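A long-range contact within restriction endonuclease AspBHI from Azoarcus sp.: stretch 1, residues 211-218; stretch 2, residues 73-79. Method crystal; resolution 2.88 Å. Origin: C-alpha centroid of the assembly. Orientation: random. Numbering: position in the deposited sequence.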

ATOM      1  N   ARG A 211     -14.968 -11.047  12.831  1.00 31.26           N
ATOM      2  CA  ARG A 211     -15.626  -9.801  12.468  1.00 34.85           C
ATOM      3  C   ARG A 211     -14.989  -8.652  13.239  1.00 39.44           C
ATOM      4  O   ARG A 211     -15.288  -8.448  14.416  1.00 37.71           O
ATOM      5  CB  ARG A 211     -17.125  -9.854  12.768  1.00 43.07           C
ATOM      6  CG  ARG A 211     -17.825  -8.523  12.522  1.00 52.92           C
ATOM      7  CD  ARG A 211     -19.227  -8.496  13.093  1.00 60.13           C
ATOM      8  NE  ARG A 211     -20.087  -9.491  12.466  1.00 77.77           N
ATOM      9  CZ  ARG A 211     -20.721  -9.313  11.311  1.00 81.32           C
ATOM     10  NH1 ARG A 211     -20.591  -8.171  10.644  1.00 73.78           N
ATOM     11  NH2 ARG A 211     -21.483 -10.280  10.821  1.00 81.60           N
ATOM     12  N   PRO A 212     -14.100  -7.898  12.577  1.00 35.03           N
ATOM     13  CA  PRO A 212     -13.323  -6.840  13.227  1.00 32.01           C
ATOM     14  C   PRO A 212     -14.125  -5.585  13.532  1.00 36.74           C
ATOM     15  O   PRO A 212     -15.042  -5.247  12.785  1.00 41.78           O
ATOM     16  CB  PRO A 212     -12.262  -6.512  12.182  1.00 33.86           C
ATOM     17  CG  PRO A 212     -12.886  -6.873  10.898  1.00 40.40           C
ATOM     18  CD  PRO A 212     -13.683  -8.098  11.181  1.00 35.58           C
ATOM     19  N   LEU A 213     -13.768  -4.909  14.621  1.00 30.98           N
ATOM     20  CA  LEU A 213     -14.318  -3.599  14.935  1.00 33.07           C
ATOM     21  C   LEU A 213     -13.500  -2.549  14.186  1.00 41.46           C
ATOM     22  O   LEU A 213     -12.421  -2.159  14.628  1.00 40.65           O
ATOM     23  CB  LEU A 213     -14.258  -3.338  16.441  1.00 29.46           C
ATOM     24  CG  LEU A 213     -15.121  -2.235  17.069  1.00 31.53           C
ATOM     25  CD1 LEU A 213     -14.986  -2.273  18.582  1.00 31.99           C
ATOM     26  CD2 LEU A 213     -14.776  -0.846  16.563  1.00 27.62           C
ATOM     27  N   MET A 214     -14.031  -2.073  13.067  1.00 44.59           N
ATOM     28  CA  MET A 214     -13.311  -1.129  12.232  1.00 31.20           C
ATOM     29  C   MET A 214     -13.862   0.285  12.383  1.00 39.20           C
ATOM     30  O   MET A 214     -15.013   0.559  12.032  1.00 43.02           O
ATOM     31  CB  MET A 214     -13.345  -1.597  10.777  1.00 27.19           C
ATOM     32  CG  MET A 214     -12.888  -3.036  10.633  1.00 32.32           C
ATOM     33  SD  MET A 214     -12.507  -3.538   8.949  1.00 46.28           S
ATOM     34  CE  MET A 214     -11.111  -2.485   8.580  1.00 48.21           C
ATOM     35  N   ALA A 215     -13.032   1.178  12.913  1.00 39.81           N
ATOM     36  CA  ALA A 215     -13.449   2.548  13.187  1.00 45.00           C
ATOM     37  C   ALA A 215     -12.526   3.584  12.535  1.00 44.50           C
ATOM     38  O   ALA A 215     -11.688   4.183  13.208  1.00 42.61           O
ATOM     39  CB  ALA A 215     -13.533   2.776  14.689  1.00 34.34           C
ATOM     40  N   PRO A 216     -12.692   3.801  11.221  1.00 43.71           N
ATOM     41  CA  PRO A 216     -11.875   4.748  10.453  1.00 41.07           C
ATOM     42  C   PRO A 216     -11.868   6.130  11.086  1.00 48.03           C
ATOM     43  O   PRO A 216     -12.887   6.563  11.625  1.00 47.31           O
ATOM     44  CB  PRO A 216     -12.581   4.796   9.100  1.00 40.15           C
ATOM     45  CG  PRO A 216     -13.271   3.494   8.992  1.00 48.80           C
ATOM     46  CD  PRO A 216     -13.710   3.150  10.380  1.00 49.89           C
ATOM     47  N   ARG A 217     -10.723   6.804  11.025  1.00 49.62           N
ATOM     48  CA  ARG A 217     -10.563   8.098  11.672  1.00 44.68           C
ATOM     49  C   ARG A 217     -11.269   9.194  10.899  1.00 51.21           C
ATOM     50  O   ARG A 217     -11.188   9.252   9.671  1.00 55.93           O
ATOM     51  CB  ARG A 217      -9.079   8.449  11.817  1.00 59.14           C
ATOM     52  CG  ARG A 217      -8.348   7.638  12.867  1.00 65.25           C
ATOM     53  CD  ARG A 217      -6.900   8.074  13.018  1.00 58.74           C
ATOM     54  NE  ARG A 217      -6.195   7.215  13.965  1.00 76.24           N
ATOM     55  CZ  ARG A 217      -5.639   6.049  13.645  1.00 78.28           C
ATOM     56  NH1 ARG A 217      -5.698   5.603  12.397  1.00 75.27           N
ATOM     57  NH2 ARG A 217      -5.021   5.330  14.573  1.00 76.32           N
ATOM     58  N   SER A 218     -11.965  10.061  11.622  1.00 45.59           N
ATOM     59  CA  SER A 218     -12.507  11.270  11.028  1.00 52.20           C
ATOM     60  C   SER A 218     -11.344  12.180  10.642  1.00 64.14           C
ATOM     61  O   SER A 218     -10.234  12.017  11.151  1.00 64.39           O
ATOM     62  CB  SER A 218     -13.453  11.970  12.003  1.00 54.06           C
ATOM     63  OG  SER A 218     -13.127  11.661  13.346  1.00 54.50           O
TER
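Stretch 2 (73-79) LDETTGT

The firmest polar link is the salt bridge between Arg217 NH2 and Glu75 OE1, at 2.5 Å. A long side chain makes it possible: the CA-to-CB bond of Arg217 points sideways, and an m, t, t run through chi1 to chi3 carries the guanidinium across to stretch 2. Glu75 is aimed more directly, its CA-to-CB bond pointing toward stretch 1, with chi1 m and chi2 p. A second, long salt bridge joins Arg217 NH1 to Asp74 OD1 at 3.9 Å, the carboxylate lying at the guanidinium edge. Thr76 OG1 is also near, 3.2 Å from Arg217 NH1, but the angle is too poor for a hydrogen bond.

The backbone supplies one direct hydrogen bond, from Ala215 N to Glu75 O (2.9 Å, 147°). Water 1 extends this link, donating to Glu75 O and to Leu213 O at 2.8 Å each. One carbonyl of the turn thus receives both an amide and a water, and the water also serves a carbonyl of stretch 1 that faces the turn.

Stretch 1 is irregular but largely extended, without helix or strand. Stretch 2 leaves a strand at its start and folds into a tight turn, held by Gly78 N to Asp74 O at 2.8 Å and closed by Asp74 N to Thr79 O at 2.9 Å. Glu75 and Thr76 have helix-like phi/psi values, and Gly78 reverses the sign of phi to 71°. Across the contact the chains run in opposite directions: Leu213 lies nearest Gly78 (CA to CA 5.0 Å), Met214 nearest Thr77 (4.6 Å) and Pro216 nearest Thr76 (4.3 Å).

Glycine suits its place twice over. Positive phi favours it, and an ideal CB on Gly78 would lie 2.5 Å from Leu213 O, a clash; as it is, Leu213 O approaches Gly78 CA to 3.3 Å.

Packing fills the remainder. Met214 CB sits 3.2 Å from Thr76 O, while its side chain (m, t, p) brings CE to 3.7 Å from Thr77 CA and 4.1 Å from Thr77 CG2. Pro212 CB meets Thr77 O at 3.7 Å, and Pro216 CA lies 4.1 Å from Thr76 CG2. Together the stretches bury 437 Å², with Thr76 the most covered residue although its CA-to-CB bond points away. The rule to read here is that a compact turn can present its backbone to an extended segment, while a long arginine reaches over to pair with its acids.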

ATOM      1  N   LEU A  73      -2.729   0.006  19.021  1.00 46.56           N
ATOM      2  CA  LEU A  73      -4.106  -0.273  18.664  1.00 41.93           C
ATOM      3  C   LEU A  73      -4.527   0.547  17.453  1.00 39.99           C
ATOM      4  O   LEU A  73      -4.753   1.754  17.548  1.00 42.97           O
ATOM      5  CB  LEU A  73      -5.049   0.002  19.838  1.00 41.17           C
ATOM      6  CG  LEU A  73      -6.526  -0.207  19.490  1.00 41.43           C
ATOM      7  CD1 LEU A  73      -6.780  -1.640  19.049  1.00 39.76           C
ATOM      8  CD2 LEU A  73      -7.415   0.157  20.655  1.00 47.59           C
ATOM      9  N   ASP A  74      -4.634  -0.120  16.313  1.00 36.19           N
ATOM     10  CA  ASP A  74      -5.149   0.518  15.113  1.00 43.72           C
ATOM     11  C   ASP A  74      -6.668   0.594  15.176  1.00 46.08           C
ATOM     12  O   ASP A  74      -7.356  -0.381  14.869  1.00 42.99           O
ATOM     13  CB  ASP A  74      -4.720  -0.257  13.869  1.00 41.71           C
ATOM     14  CG  ASP A  74      -4.923   0.534  12.599  1.00 51.76           C
ATOM     15  OD1 ASP A  74      -5.104   1.766  12.689  1.00 56.32           O
ATOM     16  OD2 ASP A  74      -4.891  -0.077  11.511  1.00 62.36           O
ATOM     17  N   GLU A  75      -7.181   1.759  15.565  1.00 46.74           N
ATOM     18  CA  GLU A  75      -8.621   1.991  15.634  1.00 42.98           C
ATOM     19  C   GLU A  75      -9.308   1.658  14.315  1.00 46.48           C
ATOM     20  O   GLU A  75     -10.445   1.187  14.296  1.00 49.80           O
ATOM     21  CB  GLU A  75      -8.924   3.450  15.999  1.00 43.78           C
ATOM     22  CG  GLU A  75      -8.526   3.866  17.410  1.00 54.98           C
ATOM     23  CD  GLU A  75      -7.089   4.342  17.505  1.00 70.40           C
ATOM     24  OE1 GLU A  75      -6.479   4.634  16.451  1.00 73.19           O
ATOM     25  OE2 GLU A  75      -6.566   4.422  18.637  1.00 70.08           O
ATOM     26  N   THR A  76      -8.605   1.902  13.217  1.00 45.97           N
ATOM     27  CA  THR A  76      -9.172   1.750  11.885  1.00 46.60           C
ATOM     28  C   THR A  76      -9.525   0.309  11.524  1.00 42.86           C
ATOM     29  O   THR A  76     -10.563   0.050  10.919  1.00 43.32           O
ATOM     30  CB  THR A  76      -8.219   2.314  10.820  1.00 45.33           C
ATOM     31  OG1 THR A  76      -7.926   3.682  11.128  1.00 54.29           O
ATOM     32  CG2 THR A  76      -8.845   2.232   9.439  1.00 42.80           C
ATOM     33  N   THR A  77      -8.658  -0.627  11.887  1.00 40.38           N
ATOM     34  CA  THR A  77      -8.857  -2.015  11.489  1.00 42.72           C
ATOM     35  C   THR A  77      -9.172  -2.906  12.691  1.00 38.62           C
ATOM     36  O   THR A  77      -9.522  -4.078  12.547  1.00 31.48           O
ATOM     37  CB  THR A  77      -7.627  -2.550  10.722  1.00 42.13           C
ATOM     38  OG1 THR A  77      -6.511  -2.663  11.612  1.00 45.34           O
ATOM     39  CG2 THR A  77      -7.265  -1.606   9.586  1.00 46.05           C
ATOM     40  N   GLY A  78      -9.061  -2.336  13.884  1.00 39.36           N
ATOM     41  CA  GLY A  78      -9.302  -3.089  15.096  1.00 36.69           C
ATOM     42  C   GLY A  78      -8.191  -4.089  15.363  1.00 39.15           C
ATOM     43  O   GLY A  78      -8.383  -5.082  16.062  1.00 35.80           O
ATOM     44  N   THR A  79      -7.019  -3.830  14.797  1.00 40.26           N
ATOM     45  CA  THR A  79      -5.877  -4.696  15.036  1.00 36.85           C
ATOM     46  C   THR A  79      -5.090  -4.212  16.250  1.00 38.57           C
ATOM     47  O   THR A  79      -4.819  -3.019  16.396  1.00 38.87           O
ATOM     48  CB  THR A  79      -4.971  -4.792  13.799  1.00 32.98           C
ATOM     49  OG1 THR A  79      -5.694  -5.418  12.733  1.00 41.58           O
ATOM     50  CG2 THR A  79      -3.735  -5.622  14.105  1.00 32.70           C
TER
HETATM   51  O   HOH W   1     -11.070  -0.504  16.390  1.00 30.69           O